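Local coordinates for protein putative transcriptional regulator (PDB 3C8G) that probably catalyses the hydration of fumarate to malate, as a homodimeric, largely helical member of the MtlR/FumE family, at residues B[36-39]-B[40-43]; B[81-84]-B[85-89]; B[93-96]-B[97-101]; B[116-119]-B[120-124]. All coordinates share one frame; numbering follows the deposited sequence.

Interaction 1: B[36-39]-B[40-43]; sequences GIRQ and FLPS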
# COMPACT_ATOMS: atom_id res chain seq x y z
N GLY B 36 -2.32 16.70 -2.90
CA GLY B 36 -0.89 16.92 -3.11
C GLY B 36 -0.10 15.62 -3.08
O GLY B 36 0.73 15.37 -3.96
N ILE B 37 -0.36 14.80 -2.07
CA ILE B 37 0.30 13.51 -1.90
C ILE B 37 -0.07 12.58 -3.08
O ILE B 37 0.80 11.90 -3.64
CB ILE B 37 -0.11 12.87 -0.53
CG1 ILE B 37 0.59 13.59 0.64
CG2 ILE B 37 0.18 11.39 -0.50
CD1 ILE B 37 2.12 13.30 0.76
N ARG B 38 -1.35 12.59 -3.46
CA ARG B 38 -1.87 11.69 -4.48
C ARG B 38 -1.35 12.00 -5.89
O ARG B 38 -1.24 11.09 -6.69
CB ARG B 38 -3.40 11.66 -4.47
CG ARG B 38 -4.02 10.63 -3.50
CD ARG B 38 -5.57 10.73 -3.47
NE ARG B 38 -6.30 9.67 -4.19
CZ ARG B 38 -5.88 8.40 -4.35
NH1 ARG B 38 -6.65 7.53 -5.01
NH2 ARG B 38 -4.73 7.99 -3.85
N GLN B 39 -1.05 13.26 -6.19
CA GLN B 39 -0.44 13.62 -7.48
C GLN B 39 1.01 13.11 -7.51
O GLN B 39 1.50 12.74 -8.57
CB GLN B 39 -0.50 15.14 -7.78
CG GLN B 39 -1.53 15.94 -6.96
CD GLN B 39 -2.39 16.95 -7.75
OE1 GLN B 39 -1.92 18.04 -8.11
NE2 GLN B 39 -3.66 16.61 -7.98
N PHE B 40 1.66 13.07 -6.36
CA PHE B 40 3.04 12.60 -6.23
C PHE B 40 3.18 11.10 -6.44
O PHE B 40 4.12 10.66 -7.06
CB PHE B 40 3.59 12.98 -4.85
CG PHE B 40 5.03 12.57 -4.63
CD1 PHE B 40 5.33 11.35 -4.03
CD2 PHE B 40 6.08 13.42 -4.99
CE1 PHE B 40 6.66 10.98 -3.82
CE2 PHE B 40 7.41 13.06 -4.79
CZ PHE B 40 7.71 11.85 -4.20
N LEU B 41 2.23 10.33 -5.91
CA LEU B 41 2.31 8.87 -5.94
C LEU B 41 2.78 8.18 -7.26
O LEU B 41 3.58 7.26 -7.20
CB LEU B 41 0.98 8.26 -5.44
CG LEU B 41 0.70 7.76 -4.00
CD1 LEU B 41 1.69 8.17 -2.88
CD2 LEU B 41 -0.74 8.10 -3.61
N PRO B 42 2.28 8.63 -8.44
CA PRO B 42 2.80 8.10 -9.72
C PRO B 42 4.32 8.08 -9.83
O PRO B 42 4.88 7.18 -10.46
CB PRO B 42 2.24 9.07 -10.76
CG PRO B 42 0.98 9.60 -10.13
CD PRO B 42 1.19 9.60 -8.65
N SER B 43 4.96 9.08 -9.22
CA SER B 43 6.42 9.23 -9.16
C SER B 43 7.12 8.00 -8.65
O SER B 43 8.29 7.79 -8.95
CB SER B 43 6.80 10.35 -8.21
OG SER B 43 7.06 11.51 -8.93
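The carbonyl oxygen Ile37 O receives two backbone amides, Leu41 N at 3.1 Å and, through a weaker and more bent bond, Phe40 N. The first is the i to i+4 bond that closes the last turn of helix 29-40; the second is already of the i to i+3 kind. Phe40 N also makes a long, weak bond to Gly36 O, so its N-H is shared between two carbonyls as the alpha-helix tightens into the 3-10 segment 41-43. Pro42 follows directly. Having no N-H to give, it sets its ring carbon CD 3.2 Å from Gln39 O and 3.5 Å from Arg38 O, where an amide would otherwise have continued the ladder.

The side chains of this helix end part in different directions. On the buried side Ile37 CG2 lies 4.3 Å from Leu41 CD1, and both residues rest on helix 70-79, Ile37 on Ala73 and Leu74, Leu41 on Ile77. The other Leu41 methyl, CD2, meets Arg38, whose chain bends at chi3 (104°) and brings NH2 to 4.0 Å from it; beyond this contact NE forms a salt bridge with Asp68 OD1. Gln39 turns outward, and its OE1 accepts a hydrogen bond from Leu7 N near the start of the modelled chain. The Phe40 ring reaches away from the turn toward Ile77, its CG anti to the backbone N (chi1 -179°), and Ser43 CB sits over the centre of one face, 4.2 Å above the ring plane.

Interaction 2: B[81-84]-B[85-89]; sequences GKMD and KWLYA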
# COMPACT_ATOMS: atom_id res chain seq x y z
N GLY B 81 11.81 5.39 1.04
CA GLY B 81 12.91 6.33 1.25
C GLY B 81 12.81 7.53 0.34
O GLY B 81 13.79 7.96 -0.22
N LYS B 82 11.63 8.09 0.21
CA LYS B 82 11.42 9.08 -0.84
C LYS B 82 10.94 10.43 -0.34
O LYS B 82 10.53 11.29 -1.10
CB LYS B 82 10.55 8.50 -1.96
CG LYS B 82 11.35 7.57 -2.86
CD LYS B 82 10.76 7.56 -4.25
CE LYS B 82 11.77 7.12 -5.28
NZ LYS B 82 12.44 5.85 -4.88
N MSE B 83 11.05 10.60 0.97
CA MSE B 83 10.64 11.80 1.67
C MSE B 83 11.51 11.84 2.92
O MSE B 83 11.73 10.79 3.53
CB MSE B 83 9.18 11.65 2.04
CG MSE B 83 8.68 12.54 3.14
SE MSE B 83 6.77 12.19 3.35
CE MSE B 83 6.10 13.33 1.90
N ASP B 84 12.04 13.00 3.31
CA ASP B 84 12.91 12.97 4.51
C ASP B 84 12.09 13.14 5.79
O ASP B 84 10.89 13.41 5.70
CB ASP B 84 14.18 13.86 4.41
CG ASP B 84 13.86 15.30 4.14
OD1 ASP B 84 14.81 16.13 4.14
OD2 ASP B 84 12.65 15.61 3.94
N LYS B 85 12.71 12.91 6.95
CA LYS B 85 11.99 12.88 8.24
C LYS B 85 11.12 14.12 8.57
O LYS B 85 9.99 13.98 9.06
CB LYS B 85 12.93 12.61 9.43
CG LYS B 85 12.20 12.68 10.82
CD LYS B 85 13.12 13.03 12.02
CE LYS B 85 13.81 11.78 12.58
NZ LYS B 85 14.91 12.11 13.55
N TRP B 86 11.65 15.32 8.32
CA TRP B 86 10.97 16.55 8.70
C TRP B 86 9.59 16.69 8.05
O TRP B 86 8.63 17.01 8.74
CB TRP B 86 11.86 17.80 8.48
CG TRP B 86 12.15 18.21 7.03
CD1 TRP B 86 13.29 17.92 6.31
CD2 TRP B 86 11.34 19.05 6.17
NE1 TRP B 86 13.22 18.50 5.06
CE2 TRP B 86 12.04 19.19 4.94
CE3 TRP B 86 10.08 19.68 6.31
CZ2 TRP B 86 11.54 19.93 3.86
CZ3 TRP B 86 9.57 20.42 5.22
CH2 TRP B 86 10.31 20.54 4.02
N LEU B 87 9.51 16.40 6.75
CA LEU B 87 8.29 16.54 5.96
C LEU B 87 7.28 15.47 6.30
O LEU B 87 6.08 15.72 6.37
CB LEU B 87 8.61 16.49 4.47
CG LEU B 87 7.46 16.80 3.52
CD1 LEU B 87 6.95 18.21 3.77
CD2 LEU B 87 7.93 16.66 2.09
N TYR B 88 7.77 14.26 6.53
CA TYR B 88 6.91 13.18 6.98
C TYR B 88 6.33 13.49 8.37
O TYR B 88 5.13 13.26 8.61
CB TYR B 88 7.65 11.86 6.97
CG TYR B 88 6.87 10.76 7.58
CD1 TYR B 88 7.03 10.42 8.90
CD2 TYR B 88 5.93 10.06 6.83
CE1 TYR B 88 6.29 9.40 9.47
CE2 TYR B 88 5.19 9.06 7.37
CZ TYR B 88 5.37 8.72 8.70
OH TYR B 88 4.63 7.70 9.26
N ALA B 89 7.17 14.00 9.27
CA ALA B 89 6.70 14.49 10.57
C ALA B 89 5.59 15.54 10.38
O ALA B 89 4.51 15.45 10.96
CB ALA B 89 7.86 15.06 11.39
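Apolar contacts are led by the selenomethionine Met83, which meets the first turn of the following helix. Its chain runs out extended and bends at chi3 (-82°), bringing the methyl CE to 3.8 Å from Leu87 CD2. The selenium stands beside Tyr88, 3.7 Å from its CB. Relative to the Tyr88 ring, SE lies at the edge, 5.4 Å from the centroid, in a Met-aromatic contact. Met83 also packs on Leu74 and Ile77 of helix 70-79, and the Tyr88 ring stacks on Tyr78 of the same helix.

A short loop joins helix 70-79 to helix 85-103. Gly81, with positive phi, is the C-prime residue of the Schellman motif that ends the preceding helix, and Asp84 takes the N-cap position of helix 85-103, although its carboxylate makes no capping bond.

Among the polar contacts, Asp84 O accepts a weak but nearly straight bond from Tyr88 N at 3.3 Å (N-H...O 169°). The Asp84 carboxylate instead leans toward the indole of Trp86, their planes 65° apart: OD1 is 3.0 Å from NE1, and OD2 lies over one ring face. Arg127 makes a cation-pi contact with the same indole.

Interaction 3: B[93-96]-B[97-101]; sequences HFSQ and YWHYL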
# COMPACT_ATOMS: atom_id res chain seq x y z
N HIS B 93 1.77 15.18 11.32
CA HIS B 93 1.16 16.03 12.33
C HIS B 93 -0.13 16.67 11.84
O HIS B 93 -1.11 16.70 12.58
CB HIS B 93 2.14 17.07 12.88
CG HIS B 93 3.18 16.48 13.78
ND1 HIS B 93 2.92 15.44 14.66
CD2 HIS B 93 4.49 16.79 13.96
CE1 HIS B 93 4.02 15.14 15.32
NE2 HIS B 93 4.98 15.95 14.93
N PHE B 94 -0.15 17.17 10.61
CA PHE B 94 -1.40 17.75 10.08
C PHE B 94 -2.49 16.69 10.04
O PHE B 94 -3.66 17.01 10.18
CB PHE B 94 -1.23 18.34 8.67
CG PHE B 94 -0.92 19.81 8.65
CD1 PHE B 94 0.39 20.26 8.87
CD2 PHE B 94 -1.91 20.73 8.39
CE1 PHE B 94 0.70 21.58 8.86
CE2 PHE B 94 -1.60 22.09 8.35
CZ PHE B 94 -0.30 22.51 8.59
N SER B 95 -2.11 15.43 9.85
CA SER B 95 -3.12 14.37 9.71
C SER B 95 -3.63 13.95 11.08
O SER B 95 -4.85 13.82 11.30
CB SER B 95 -2.58 13.17 8.94
OG SER B 95 -3.65 12.28 8.64
N GLN B 96 -2.71 13.76 12.00
CA GLN B 96 -3.09 13.46 13.37
C GLN B 96 -4.02 14.52 13.99
O GLN B 96 -5.01 14.16 14.63
CB GLN B 96 -1.85 13.29 14.21
CG GLN B 96 -0.88 12.26 13.64
CD GLN B 96 0.26 12.00 14.60
OE1 GLN B 96 0.76 12.94 15.24
NE2 GLN B 96 0.66 10.74 14.72
N TYR B 97 -3.73 15.80 13.76
CA TYR B 97 -4.58 16.90 14.23
C TYR B 97 -5.96 17.01 13.55
O TYR B 97 -6.96 17.31 14.21
CB TYR B 97 -3.81 18.23 14.19
CG TYR B 97 -4.40 19.32 15.07
CD1 TYR B 97 -4.19 20.67 14.76
CD2 TYR B 97 -5.18 19.02 16.18
CE1 TYR B 97 -4.73 21.68 15.55
CE2 TYR B 97 -5.72 20.01 16.98
CZ TYR B 97 -5.50 21.35 16.66
OH TYR B 97 -6.03 22.36 17.46
N TRP B 98 -6.04 16.77 12.24
CA TRP B 98 -7.35 16.74 11.56
C TRP B 98 -8.20 15.62 12.16
O TRP B 98 -9.39 15.81 12.44
CB TRP B 98 -7.23 16.63 10.03
CG TRP B 98 -8.53 16.14 9.39
CD1 TRP B 98 -8.71 14.97 8.72
CD2 TRP B 98 -9.81 16.80 9.41
NE1 TRP B 98 -10.03 14.85 8.32
CE2 TRP B 98 -10.73 15.96 8.73
CE3 TRP B 98 -10.28 18.03 9.93
CZ2 TRP B 98 -12.08 16.29 8.54
CZ3 TRP B 98 -11.64 18.37 9.75
CH2 TRP B 98 -12.52 17.50 9.06
N HIS B 99 -7.57 14.47 12.38
CA HIS B 99 -8.24 13.31 12.97
C HIS B 99 -8.79 13.65 14.34
O HIS B 99 -9.95 13.35 14.64
CB HIS B 99 -7.25 12.17 13.15
CG HIS B 99 -7.05 11.33 11.94
ND1 HIS B 99 -8.06 10.58 11.37
CD2 HIS B 99 -5.93 11.07 11.22
CE1 HIS B 99 -7.57 9.91 10.35
NE2 HIS B 99 -6.28 10.20 10.23
N TYR B 100 -7.94 14.22 15.20
CA TYR B 100 -8.40 14.73 16.47
C TYR B 100 -9.58 15.71 16.32
O TYR B 100 -10.55 15.62 17.05
CB TYR B 100 -7.24 15.40 17.21
CG TYR B 100 -7.67 15.88 18.57
CD1 TYR B 100 -8.27 17.14 18.74
CD2 TYR B 100 -7.49 15.08 19.69
CE1 TYR B 100 -8.68 17.58 19.99
CE2 TYR B 100 -7.91 15.50 20.95
CZ TYR B 100 -8.50 16.74 21.09
OH TYR B 100 -8.90 17.14 22.34
N LEU B 101 -9.50 16.66 15.39
CA LEU B 101 -10.59 17.64 15.24
C LEU B 101 -11.88 16.97 14.75
O LEU B 101 -12.98 17.25 15.22
CB LEU B 101 -10.20 18.79 14.28
CG LEU B 101 -9.08 19.74 14.72
CD1 LEU B 101 -8.55 20.50 13.53
CD2 LEU B 101 -9.51 20.69 15.85
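Ser95 and His99 meet one turn apart on helix 85-103, where Ser95 O accepts the backbone amide of His99 at 3.0 Å and the imidazole folds back over the same turn. This is the i to i+4 ladder of a regular alpha-helix: Tyr97, Trp98 and Tyr100 bond in the same way to His93, Phe94 and Gln96.

The His99 ring owes its place to chi1 (-84°), which carries CG to the backbone N side and so toward the preceding turn. CD2 then comes to 3.0 Å from Ser95 O and to 3.6 Å from Ser95 OG. The serine hydroxyl is swung the other way, anti to its own N (chi1 -170°), and thus lies alongside the imidazole; it makes its hydrogen bond with Asp71 OD1, while His99 NE2 bonds to OD2 of the same aspartate. His99 ND1 pairs with Glu103 one turn further on.

Gln96 stretches back along the helix surface, where its OE1 accepts a weak bond from His93 ND1 at 3.4 Å, in the plane of that ring. Tyr97 and Trp98 both send their rings away from the preceding turn, Tyr97 toward Leu22 and Met26 and Trp98 toward His30 and Phe23; Leu101 CD1 lies over one face of the Tyr97 ring, 4.3 Å above its centre.

With both ring nitrogens engaged by carboxylates, the imidazole is fixed in rotation. Asp71, gripping serine and histidine together, joins this turn to helix 70-79 by two hydrogen bonds.

Interaction 4: B[116-119]-B[120-124]; sequences WDFI and SNVNS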
# COMPACT_ATOMS: atom_id res chain seq x y z
N TRP B 116 -1.48 25.86 19.35
CA TRP B 116 -0.14 26.40 19.52
C TRP B 116 0.81 25.20 19.72
O TRP B 116 1.87 25.12 19.09
CB TRP B 116 -0.06 27.44 20.67
CG TRP B 116 1.37 27.78 20.96
CD1 TRP B 116 2.17 27.26 21.96
CD2 TRP B 116 2.21 28.65 20.19
NE1 TRP B 116 3.44 27.77 21.87
CE2 TRP B 116 3.49 28.63 20.79
CE3 TRP B 116 1.99 29.45 19.06
CZ2 TRP B 116 4.55 29.39 20.30
CZ3 TRP B 116 3.05 30.19 18.56
CH2 TRP B 116 4.32 30.16 19.18
N ASP B 117 0.42 24.26 20.57
CA ASP B 117 1.24 23.04 20.75
C ASP B 117 1.49 22.36 19.42
O ASP B 117 2.62 21.90 19.16
CB ASP B 117 0.60 22.07 21.72
CG ASP B 117 0.72 22.53 23.15
OD1 ASP B 117 1.36 23.60 23.41
OD2 ASP B 117 0.18 21.83 24.03
N PHE B 118 0.47 22.32 18.59
CA PHE B 118 0.60 21.69 17.30
C PHE B 118 1.58 22.49 16.45
O PHE B 118 2.51 21.90 15.87
CB PHE B 118 -0.77 21.51 16.67
CG PHE B 118 -0.76 21.35 15.19
CD1 PHE B 118 -1.07 22.42 14.38
CD2 PHE B 118 -0.51 20.11 14.61
CE1 PHE B 118 -1.11 22.28 13.00
CE2 PHE B 118 -0.53 19.94 13.23
CZ PHE B 118 -0.82 21.03 12.42
N ILE B 119 1.42 23.83 16.40
CA ILE B 119 2.31 24.59 15.52
C ILE B 119 3.77 24.64 15.96
O ILE B 119 4.64 24.88 15.14
CB ILE B 119 1.80 25.97 15.17
CG1 ILE B 119 1.96 26.92 16.34
CG2 ILE B 119 0.35 25.90 14.55
CD1 ILE B 119 1.24 28.21 16.12
N SER B 120 4.04 24.37 17.23
CA SER B 120 5.41 24.27 17.76
C SER B 120 6.16 23.03 17.27
O SER B 120 7.38 23.00 17.28
CB SER B 120 5.39 24.29 19.29
OG SER B 120 4.39 25.19 19.72
N ASN B 121 5.43 22.02 16.83
CA ASN B 121 6.06 20.83 16.27
C ASN B 121 5.90 20.70 14.76
O ASN B 121 6.06 19.60 14.23
CB ASN B 121 5.47 19.59 16.92
CG ASN B 121 5.77 19.54 18.38
OD1 ASN B 121 6.90 19.78 18.81
ND2 ASN B 121 4.74 19.26 19.18
N VAL B 122 5.55 21.81 14.08
CA VAL B 122 5.55 21.84 12.62
C VAL B 122 6.86 22.50 12.22
O VAL B 122 7.08 23.69 12.54
CB VAL B 122 4.34 22.62 12.07
CG1 VAL B 122 4.49 22.96 10.56
CG2 VAL B 122 3.01 21.89 12.37
N ASN B 123 7.72 21.74 11.55
CA ASN B 123 9.10 22.16 11.26
C ASN B 123 9.16 23.29 10.24
O ASN B 123 10.06 24.13 10.28
CB ASN B 123 9.93 21.01 10.69
CG ASN B 123 10.26 19.96 11.71
OD1 ASN B 123 11.10 20.16 12.57
ND2 ASN B 123 9.61 18.82 11.59
N SER B 124 8.23 23.28 9.29
CA SER B 124 8.21 24.33 8.28
C SER B 124 7.80 25.66 8.89
O SER B 124 8.08 26.72 8.33
CB SER B 124 7.34 23.95 7.09
OG SER B 124 6.01 23.71 7.50
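The backbone of helix 113-120 ends here as i to i+4 bonding, Ser120 N to Trp116 O at 3.0 Å, gives way to i to i+3 bonds from Asn121 N to Phe118 O and, weakly, from Val122 N to Ile119 O, before a new helix starts at Asn123.

Trp116 O is held twice. Besides the amide of Ser120, it accepts the Ser120 hydroxyl, OG lying 2.6 Å away and 40° out of the carbonyl plane. With chi1 at -37° the hydroxyl is kept near the backbone N and faces back down the helix, the familiar way in which a helical serine bonds to the carbonyl four residues earlier. The same OG sits over one face of the Trp116 indole, 3.5 Å above the plane and displaced toward the rim, so the ring lies across the end of the serine side chain.

Two residues on, the Val122 methyl CG2 makes a CH-pi contact with Phe118. It is 4.1 Å from the ring centroid and 18° off the normal, closest to CZ at 3.9 Å, and the valine thereby folds back across the turn toward the helix it has just left. Asn121 lies on the outer side of the turn, its CB 3.9 Å from Phe118 O.

Phe118 is the link to the surroundings: it meets Phe94 edge-to-face and Tyr97 on helix 85-103 and reaches Leu159 of helix 158-166. Asp90 of helix 85-103 accepts the amides of Asn123 (OD1) and Ser124 (OD2) at the start of helix 123-126.

Overall arrangement
The four contacts follow one another in series along the chain, none nesting or crossing. Interaction 1 ends helix 29-40; interaction 2 leads the chain from helix 70-79 into helix 85-103, and the two touch through Ile37 and Met83. Interaction 3 lies three residues beyond interaction 2 on the same helix, with centres about 17 Å apart. Interaction 4 then forms the turn from helix 113-120 to helix 123-126 and packs on interaction 3 through His93, Phe94 and Tyr97. Interaction 2 touches both interaction 1, through the loop before helix 85-103, and interaction 4, where Asn123 reaches Trp86 on the helix; interactions 1 and 4 lie on opposite sides of the chain's centre.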